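Local coordinates for protein 4-dehydrase (Streptomyces venezuelae, PDB 2PO3) that probably acts as a pyridoxal phosphate-dependent aminotransferase on a TDP-sugar in the biosynthesis of desosamine, at residues P121-A133 against H146-V160. Numbering follows the deposited sequence.
Sequences PDTGNLDPDQVAA and HLWGRPCAADQLRKV
Pro128 lies against the helix that begins at Ala154. Its CG meets Gln156 CB at 3.5 Å and its CB meets Leu157 CD2 at 3.7 Å, while Ala153 CB touches the ring more loosely. Leu157 CD2 also reaches CG2 of Val131, the two side chains crossing at about a right angle, and Leu126 CD2. One turn on, Val160 CG1 packs on Val131 CG1 at 3.8 Å. The Val131 methyl gets there by standing anti to the backbone N (chi1 170°). This packing joins the short, weakly bonded helix at about 128-131 to helix 154-163. They follow the parallel strands 113-117 and 139-145 of the large mixed sheet, consistent with the fold type I (aspartate aminotransferase-like) architecture of the DegT/DnrJ/EryC1 family. Phe170 of the neighbouring strand 167-171 touches Leu157 as well. Between the apolar part and the polar edge, a water links Leu126 O to Ala153 N.

Asn125 then uses both ends of its amide on the loop after strand 139-145. OD1 accepts from Leu147 N at 3.1 Å, and ND2 donates to Arg150 O at 2.9 Å from well above that carbonyl plane. A leucine here would probably leave Leu147 N and Arg150 O without these partners and the loop less firmly tied to 121-133. Arg150 NH1 donates to Thr123 O at 2.8 Å, while its NE hydrogen-bonds His288 ND1. The side chain of Leu147, about 6 Å from the bound PLP-sugar adduct, lays CD2 against Gly124 O.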
ATOM      1  N   PRO A 121     -10.137  21.354 -24.681  1.00 23.96           N
ATOM      2  CA  PRO A 121      -9.112  22.352 -24.501  1.00 16.75           C
ATOM      3  C   PRO A 121      -9.494  23.491 -23.524  1.00 27.00           C
ATOM      4  O   PRO A 121      -8.661  24.169 -22.919  1.00 30.23           O
ATOM      5  CB  PRO A 121      -8.824  22.892 -25.909  1.00 19.76           C
ATOM      6  CG  PRO A 121     -10.014  22.497 -26.796  1.00 28.36           C
ATOM      7  CD  PRO A 121     -10.690  21.343 -26.070  1.00 29.30           C
ATOM      8  N   ASP A 122     -10.776  23.739 -23.356  1.00 28.45           N
ATOM      9  CA  ASP A 122     -11.219  24.814 -22.488  1.00 28.23           C
ATOM     10  C   ASP A 122     -11.255  24.474 -21.031  1.00 26.26           C
ATOM     11  O   ASP A 122     -11.383  25.356 -20.183  1.00 28.66           O
ATOM     12  CB  ASP A 122     -12.580  25.398 -22.928  1.00 35.12           C
ATOM     13  CG  ASP A 122     -12.581  26.033 -24.306  1.00 87.77           C
ATOM     14  OD1 ASP A 122     -11.584  26.523 -24.823  1.00 97.39           O
ATOM     15  OD2 ASP A 122     -13.754  26.001 -24.898  1.00100.00           O
ATOM     16  N   THR A 123     -11.144  23.192 -20.746  1.00 21.30           N
ATOM     17  CA  THR A 123     -11.199  22.772 -19.366  1.00 22.24           C
ATOM     18  C   THR A 123      -9.974  21.995 -18.920  1.00 26.87           C
ATOM     19  O   THR A 123      -9.499  22.118 -17.788  1.00 28.76           O
ATOM     20  CB  THR A 123     -12.469  21.946 -19.094  1.00 15.60           C
ATOM     21  OG1 THR A 123     -12.341  20.665 -19.702  1.00 23.11           O
ATOM     22  CG2 THR A 123     -13.658  22.662 -19.732  1.00 25.22           C
ATOM     23  N   GLY A 124      -9.468  21.177 -19.816  1.00 16.44           N
ATOM     24  CA  GLY A 124      -8.315  20.371 -19.507  1.00 13.99           C
ATOM     25  C   GLY A 124      -8.738  18.983 -19.100  1.00 18.73           C
ATOM     26  O   GLY A 124      -7.861  18.132 -18.861  1.00 22.94           O
ATOM     27  N   ASN A 125     -10.075  18.800 -19.023  1.00 20.58           N
ATOM     28  CA  ASN A 125     -10.734  17.546 -18.637  1.00 24.80           C
ATOM     29  C   ASN A 125     -11.210  16.697 -19.815  1.00 26.22           C
ATOM     30  O   ASN A 125     -11.430  17.196 -20.922  1.00 23.67           O
ATOM     31  CB  ASN A 125     -11.902  17.798 -17.658  1.00 12.21           C
ATOM     32  CG  ASN A 125     -11.383  18.202 -16.298  1.00 27.92           C
ATOM     33  OD1 ASN A 125     -10.299  17.738 -15.941  1.00 22.27           O
ATOM     34  ND2 ASN A 125     -12.100  19.049 -15.546  1.00 17.65           N
ATOM     35  N   LEU A 126     -11.377  15.390 -19.559  1.00 19.47           N
ATOM     36  CA  LEU A 126     -11.840  14.441 -20.563  1.00 16.50           C
ATOM     37  C   LEU A 126     -13.093  14.933 -21.297  1.00 25.57           C
ATOM     38  O   LEU A 126     -14.114  15.239 -20.672  1.00 20.24           O
ATOM     39  CB  LEU A 126     -12.175  13.109 -19.867  1.00 16.37           C
ATOM     40  CG  LEU A 126     -12.544  11.979 -20.818  1.00 23.23           C
ATOM     41  CD1 LEU A 126     -11.343  11.587 -21.676  1.00 21.72           C
ATOM     42  CD2 LEU A 126     -12.963  10.791 -19.966  1.00 21.23           C
ATOM     43  N   ASP A 127     -13.008  14.998 -22.626  1.00 17.72           N
ATOM     44  CA  ASP A 127     -14.111  15.457 -23.483  1.00 21.36           C
ATOM     45  C   ASP A 127     -15.162  14.366 -23.731  1.00 23.47           C
ATOM     46  O   ASP A 127     -14.906  13.379 -24.419  1.00 21.42           O
ATOM     47  CB  ASP A 127     -13.540  15.987 -24.828  1.00 29.65           C
ATOM     48  CG  ASP A 127     -14.540  16.687 -25.713  1.00 35.45           C
ATOM     49  OD1 ASP A 127     -15.711  16.837 -25.421  1.00 26.49           O
ATOM     50  OD2 ASP A 127     -14.016  17.154 -26.818  1.00 30.70           O
ATOM     51  N   PRO A 128     -16.365  14.518 -23.164  1.00 22.97           N
ATOM     52  CA  PRO A 128     -17.406  13.523 -23.341  1.00 25.22           C
ATOM     53  C   PRO A 128     -17.704  13.273 -24.808  1.00 25.31           C
ATOM     54  O   PRO A 128     -18.054  12.169 -25.193  1.00 27.03           O
ATOM     55  CB  PRO A 128     -18.668  14.081 -22.697  1.00 27.07           C
ATOM     56  CG  PRO A 128     -18.342  15.476 -22.173  1.00 22.36           C
ATOM     57  CD  PRO A 128     -16.891  15.752 -22.520  1.00 23.35           C
ATOM     58  N   ASP A 129     -17.540  14.303 -25.624  1.00 26.69           N
ATOM     59  CA  ASP A 129     -17.807  14.131 -27.033  1.00 32.98           C
ATOM     60  C   ASP A 129     -16.745  13.343 -27.732  1.00 35.85           C
ATOM     61  O   ASP A 129     -16.850  13.106 -28.919  1.00 34.02           O
ATOM     62  CB  ASP A 129     -18.124  15.429 -27.797  1.00 32.08           C
ATOM     63  CG  ASP A 129     -19.317  16.111 -27.199  1.00 58.04           C
ATOM     64  OD1 ASP A 129     -20.140  15.507 -26.527  1.00 56.58           O
ATOM     65  OD2 ASP A 129     -19.316  17.419 -27.372  1.00 74.85           O
ATOM     66  N   GLN A 130     -15.716  12.948 -27.024  1.00 23.69           N
ATOM     67  CA  GLN A 130     -14.680  12.183 -27.694  1.00 25.98           C
ATOM     68  C   GLN A 130     -14.732  10.788 -27.189  1.00 23.09           C
ATOM     69  O   GLN A 130     -14.010   9.899 -27.614  1.00 21.86           O
ATOM     70  CB  GLN A 130     -13.284  12.697 -27.286  1.00 32.11           C
ATOM     71  CG  GLN A 130     -13.070  14.173 -27.666  1.00 33.39           C
ATOM     72  CD  GLN A 130     -13.024  14.258 -29.175  1.00 36.25           C
ATOM     73  OE1 GLN A 130     -12.203  13.569 -29.809  1.00 44.49           O
ATOM     74  NE2 GLN A 130     -13.956  15.031 -29.739  1.00 63.79           N
ATOM     75  N   VAL A 131     -15.599  10.620 -26.234  1.00 30.09           N
ATOM     76  CA  VAL A 131     -15.664   9.322 -25.643  1.00 27.89           C
ATOM     77  C   VAL A 131     -16.264   8.260 -26.535  1.00 38.35           C
ATOM     78  O   VAL A 131     -15.625   7.255 -26.853  1.00 34.79           O
ATOM     79  CB  VAL A 131     -16.303   9.404 -24.258  1.00 24.41           C
ATOM     80  CG1 VAL A 131     -16.582   8.010 -23.752  1.00 28.34           C
ATOM     81  CG2 VAL A 131     -15.392  10.087 -23.242  1.00 20.65           C
ATOM     82  N   ALA A 132     -17.510   8.480 -26.924  1.00 36.70           N
ATOM     83  CA  ALA A 132     -18.193   7.504 -27.757  1.00 31.50           C
ATOM     84  C   ALA A 132     -17.323   6.892 -28.835  1.00 35.48           C
ATOM     85  O   ALA A 132     -17.317   5.694 -29.055  1.00 35.91           O
ATOM     86  CB  ALA A 132     -19.445   8.081 -28.363  1.00 36.47           C
ATOM     87  N   ALA A 133     -16.564   7.709 -29.531  1.00 30.20           N
ATOM     88  CA  ALA A 133     -15.721   7.180 -30.585  1.00 25.05           C
ATOM     89  C   ALA A 133     -14.662   6.218 -30.112  1.00 30.96           C
ATOM     90  O   ALA A 133     -14.130   5.473 -30.910  1.00 30.71           O
ATOM     91  CB  ALA A 133     -15.041   8.342 -31.298  1.00 25.02           C
ATOM     92  N   HIS A 146     -10.394  14.770 -12.343  1.00 18.37           N
ATOM     93  CA  HIS A 146     -10.714  16.171 -12.073  1.00 18.57           C
ATOM     94  C   HIS A 146      -9.348  16.819 -12.041  1.00 25.29           C
ATOM     95  O   HIS A 146      -8.701  16.845 -10.982  1.00 21.44           O
ATOM     96  CB  HIS A 146     -11.371  16.355 -10.689  1.00 12.94           C
ATOM     97  CG  HIS A 146     -12.609  15.532 -10.567  1.00 17.50           C
ATOM     98  ND1 HIS A 146     -13.531  15.483 -11.596  1.00 20.31           N
ATOM     99  CD2 HIS A 146     -13.072  14.779  -9.543  1.00 19.73           C
ATOM    100  CE1 HIS A 146     -14.515  14.691 -11.182  1.00 22.02           C
ATOM    101  NE2 HIS A 146     -14.277  14.250  -9.957  1.00 19.53           N
ATOM    102  N   LEU A 147      -8.895  17.282 -13.207  1.00 21.33           N
ATOM    103  CA  LEU A 147      -7.573  17.883 -13.341  1.00 22.39           C
ATOM    104  C   LEU A 147      -7.285  19.130 -12.498  1.00 16.21           C
ATOM    105  O   LEU A 147      -7.892  20.168 -12.683  1.00 18.55           O
ATOM    106  CB  LEU A 147      -7.216  18.064 -14.830  1.00 22.69           C
ATOM    107  CG  LEU A 147      -5.719  18.280 -15.087  1.00 25.38           C
ATOM    108  CD1 LEU A 147      -4.900  17.016 -14.793  1.00 20.81           C
ATOM    109  CD2 LEU A 147      -5.482  18.782 -16.520  1.00 19.57           C
ATOM    110  N   TRP A 148      -6.322  19.052 -11.583  1.00 12.56           N
ATOM    111  CA  TRP A 148      -6.032  20.224 -10.759  1.00 22.05           C
ATOM    112  C   TRP A 148      -7.229  20.590  -9.871  1.00 19.85           C
ATOM    113  O   TRP A 148      -7.392  21.716  -9.391  1.00 17.29           O
ATOM    114  CB  TRP A 148      -5.572  21.464 -11.562  1.00 20.97           C
ATOM    115  CG  TRP A 148      -4.445  21.166 -12.495  1.00 17.90           C
ATOM    116  CD1 TRP A 148      -3.324  20.396 -12.270  1.00 21.97           C
ATOM    117  CD2 TRP A 148      -4.374  21.597 -13.831  1.00 15.56           C
ATOM    118  NE1 TRP A 148      -2.533  20.354 -13.384  1.00 15.42           N
ATOM    119  CE2 TRP A 148      -3.168  21.080 -14.367  1.00 21.38           C
ATOM    120  CE3 TRP A 148      -5.226  22.366 -14.612  1.00 18.92           C
ATOM    121  CZ2 TRP A 148      -2.797  21.380 -15.683  1.00 24.78           C
ATOM    122  CZ3 TRP A 148      -4.847  22.653 -15.909  1.00 20.11           C
ATOM    123  CH2 TRP A 148      -3.665  22.147 -16.444  1.00 21.29           C
ATOM    124  N   GLY A 149      -8.074  19.590  -9.645  1.00 21.07           N
ATOM    125  CA  GLY A 149      -9.234  19.785  -8.833  1.00 26.20           C
ATOM    126  C   GLY A 149     -10.444  20.267  -9.628  1.00 30.01           C
ATOM    127  O   GLY A 149     -11.494  20.374  -9.042  1.00 23.18           O
ATOM    128  N   ARG A 150     -10.344  20.562 -10.932  1.00 20.47           N
ATOM    129  CA  ARG A 150     -11.532  20.992 -11.658  1.00 18.08           C
ATOM    130  C   ARG A 150     -12.403  19.801 -11.997  1.00 26.14           C
ATOM    131  O   ARG A 150     -11.994  18.819 -12.636  1.00 26.24           O
ATOM    132  CB  ARG A 150     -11.284  21.842 -12.908  1.00 17.00           C
ATOM    133  CG  ARG A 150     -10.029  22.697 -12.822  1.00 21.18           C
ATOM    134  CD  ARG A 150      -9.423  22.948 -14.202  1.00 21.70           C
ATOM    135  NE  ARG A 150      -8.618  24.160 -14.170  1.00 19.74           N
ATOM    136  CZ  ARG A 150      -8.309  24.850 -15.256  1.00 30.31           C
ATOM    137  NH1 ARG A 150      -8.714  24.463 -16.453  1.00 11.94           N
ATOM    138  NH2 ARG A 150      -7.582  25.956 -15.148  1.00 23.96           N
ATOM    139  N   PRO A 151     -13.654  19.886 -11.583  1.00 20.88           N
ATOM    140  CA  PRO A 151     -14.483  18.744 -11.898  1.00 18.60           C
ATOM    141  C   PRO A 151     -14.761  18.562 -13.362  1.00 19.99           C
ATOM    142  O   PRO A 151     -14.917  19.513 -14.108  1.00 24.84           O
ATOM    143  CB  PRO A 151     -15.765  18.896 -11.087  1.00 19.74           C
ATOM    144  CG  PRO A 151     -15.430  19.895  -9.992  1.00 25.34           C
ATOM    145  CD  PRO A 151     -14.303  20.761 -10.564  1.00 22.19           C
ATOM    146  N   CYS A 152     -14.822  17.324 -13.780  1.00 19.80           N
ATOM    147  CA  CYS A 152     -15.183  16.935 -15.153  1.00 29.30           C
ATOM    148  C   CYS A 152     -16.651  17.259 -15.431  1.00 31.89           C
ATOM    149  O   CYS A 152     -17.386  17.627 -14.504  1.00 21.68           O
ATOM    150  CB  CYS A 152     -15.045  15.422 -15.323  1.00 22.61           C
ATOM    151  SG  CYS A 152     -13.319  14.827 -15.244  1.00 22.08           S
ATOM    152  N   ALA A 153     -17.029  17.101 -16.721  1.00 24.07           N
ATOM    153  CA  ALA A 153     -18.444  17.286 -17.215  1.00 28.20           C
ATOM    154  C   ALA A 153     -19.149  15.954 -16.984  1.00 23.43           C
ATOM    155  O   ALA A 153     -19.484  15.210 -17.932  1.00 24.07           O
ATOM    156  CB  ALA A 153     -18.451  17.607 -18.711  1.00 28.98           C
ATOM    157  N   ALA A 154     -19.363  15.663 -15.712  1.00 27.65           N
ATOM    158  CA  ALA A 154     -19.895  14.360 -15.330  1.00 32.09           C
ATOM    159  C   ALA A 154     -21.247  14.079 -15.963  1.00 33.23           C
ATOM    160  O   ALA A 154     -21.387  13.018 -16.611  1.00 38.97           O
ATOM    161  CB  ALA A 154     -19.926  14.189 -13.802  1.00 30.03           C
ATOM    162  N   ASP A 155     -22.173  14.999 -15.919  1.00 35.38           N
ATOM    163  CA  ASP A 155     -23.477  14.857 -16.531  1.00 34.77           C
ATOM    164  C   ASP A 155     -23.349  14.436 -17.980  1.00 34.02           C
ATOM    165  O   ASP A 155     -23.951  13.453 -18.410  1.00 33.20           O
ATOM    166  CB  ASP A 155     -24.302  16.147 -16.313  1.00 40.57           C
ATOM    167  CG  ASP A 155     -24.686  16.400 -14.855  1.00 48.81           C
ATOM    168  OD1 ASP A 155     -24.973  17.506 -14.424  1.00 40.07           O
ATOM    169  OD2 ASP A 155     -24.715  15.320 -14.090  1.00 51.45           O
ATOM    170  N   GLN A 156     -22.541  15.178 -18.733  1.00 25.21           N
ATOM    171  CA  GLN A 156     -22.360  14.811 -20.121  1.00 24.68           C
ATOM    172  C   GLN A 156     -21.658  13.465 -20.260  1.00 30.00           C
ATOM    173  O   GLN A 156     -22.005  12.610 -21.099  1.00 23.92           O
ATOM    174  CB  GLN A 156     -21.570  15.890 -20.838  1.00 29.12           C
ATOM    175  CG  GLN A 156     -22.278  17.257 -20.821  1.00 31.46           C
ATOM    176  CD  GLN A 156     -21.353  18.361 -21.314  1.00 78.19           C
ATOM    177  OE1 GLN A 156     -21.071  19.318 -20.568  1.00 59.64           O
ATOM    178  NE2 GLN A 156     -20.856  18.221 -22.551  1.00 44.96           N
ATOM    179  N   LEU A 157     -20.655  13.271 -19.395  1.00 21.56           N
ATOM    180  CA  LEU A 157     -19.899  12.029 -19.409  1.00 21.66           C
ATOM    181  C   LEU A 157     -20.790  10.875 -19.046  1.00 29.05           C
ATOM    182  O   LEU A 157     -20.759   9.799 -19.627  1.00 27.64           O
ATOM    183  CB  LEU A 157     -18.755  12.126 -18.396  1.00 20.25           C
ATOM    184  CG  LEU A 157     -17.544  12.812 -19.001  1.00 20.93           C
ATOM    185  CD1 LEU A 157     -16.487  13.072 -17.942  1.00 18.86           C
ATOM    186  CD2 LEU A 157     -16.997  11.950 -20.136  1.00  9.98           C
ATOM    187  N   ARG A 158     -21.601  11.125 -18.041  1.00 25.26           N
ATOM    188  CA  ARG A 158     -22.541  10.147 -17.581  1.00 24.99           C
ATOM    189  C   ARG A 158     -23.457   9.803 -18.767  1.00 38.68           C
ATOM    190  O   ARG A 158     -23.742   8.645 -19.090  1.00 32.30           O
ATOM    191  CB  ARG A 158     -23.320  10.864 -16.482  1.00 27.11           C
ATOM    192  CG  ARG A 158     -24.552  10.124 -15.988  1.00 23.75           C
ATOM    193  CD  ARG A 158     -24.154   8.980 -15.107  1.00 44.78           C
ATOM    194  NE  ARG A 158     -24.102   9.307 -13.686  1.00 71.42           N
ATOM    195  CZ  ARG A 158     -23.744   8.331 -12.853  1.00 99.55           C
ATOM    196  NH1 ARG A 158     -23.442   7.113 -13.332  1.00 35.63           N
ATOM    197  NH2 ARG A 158     -23.677   8.579 -11.539  1.00 81.07           N
ATOM    198  N   LYS A 159     -23.918  10.844 -19.461  1.00 39.24           N
ATOM    199  CA  LYS A 159     -24.784  10.609 -20.606  1.00 41.25           C
ATOM    200  C   LYS A 159     -24.174   9.656 -21.622  1.00 33.92           C
ATOM    201  O   LYS A 159     -24.793   8.741 -22.135  1.00 34.62           O
ATOM    202  CB  LYS A 159     -25.344  11.875 -21.253  1.00 37.76           C
ATOM    203  CG  LYS A 159     -26.273  11.523 -22.403  1.00 88.11           C
ATOM    204  CD  LYS A 159     -26.720  12.714 -23.238  1.00 96.05           C
ATOM    205  CE  LYS A 159     -25.722  13.084 -24.322  1.00100.00           C
ATOM    206  NZ  LYS A 159     -26.164  14.208 -25.177  1.00100.00           N
ATOM    207  N   VAL A 160     -22.920   9.849 -21.949  1.00 34.09           N
ATOM    208  CA  VAL A 160     -22.329   8.936 -22.909  1.00 27.67           C
ATOM    209  C   VAL A 160     -22.215   7.539 -22.321  1.00 36.03           C
ATOM    210  O   VAL A 160     -22.541   6.534 -22.950  1.00 38.76           O
ATOM    211  CB  VAL A 160     -20.949   9.436 -23.349  1.00 28.71           C
ATOM    212  CG1 VAL A 160     -20.311   8.452 -24.334  1.00 27.94           C
ATOM    213  CG2 VAL A 160     -21.027  10.839 -23.951  1.00 27.23           C
TER
HETATM  214  O   HOH W   1     -15.028  16.610 -18.431  1.00 19.25           O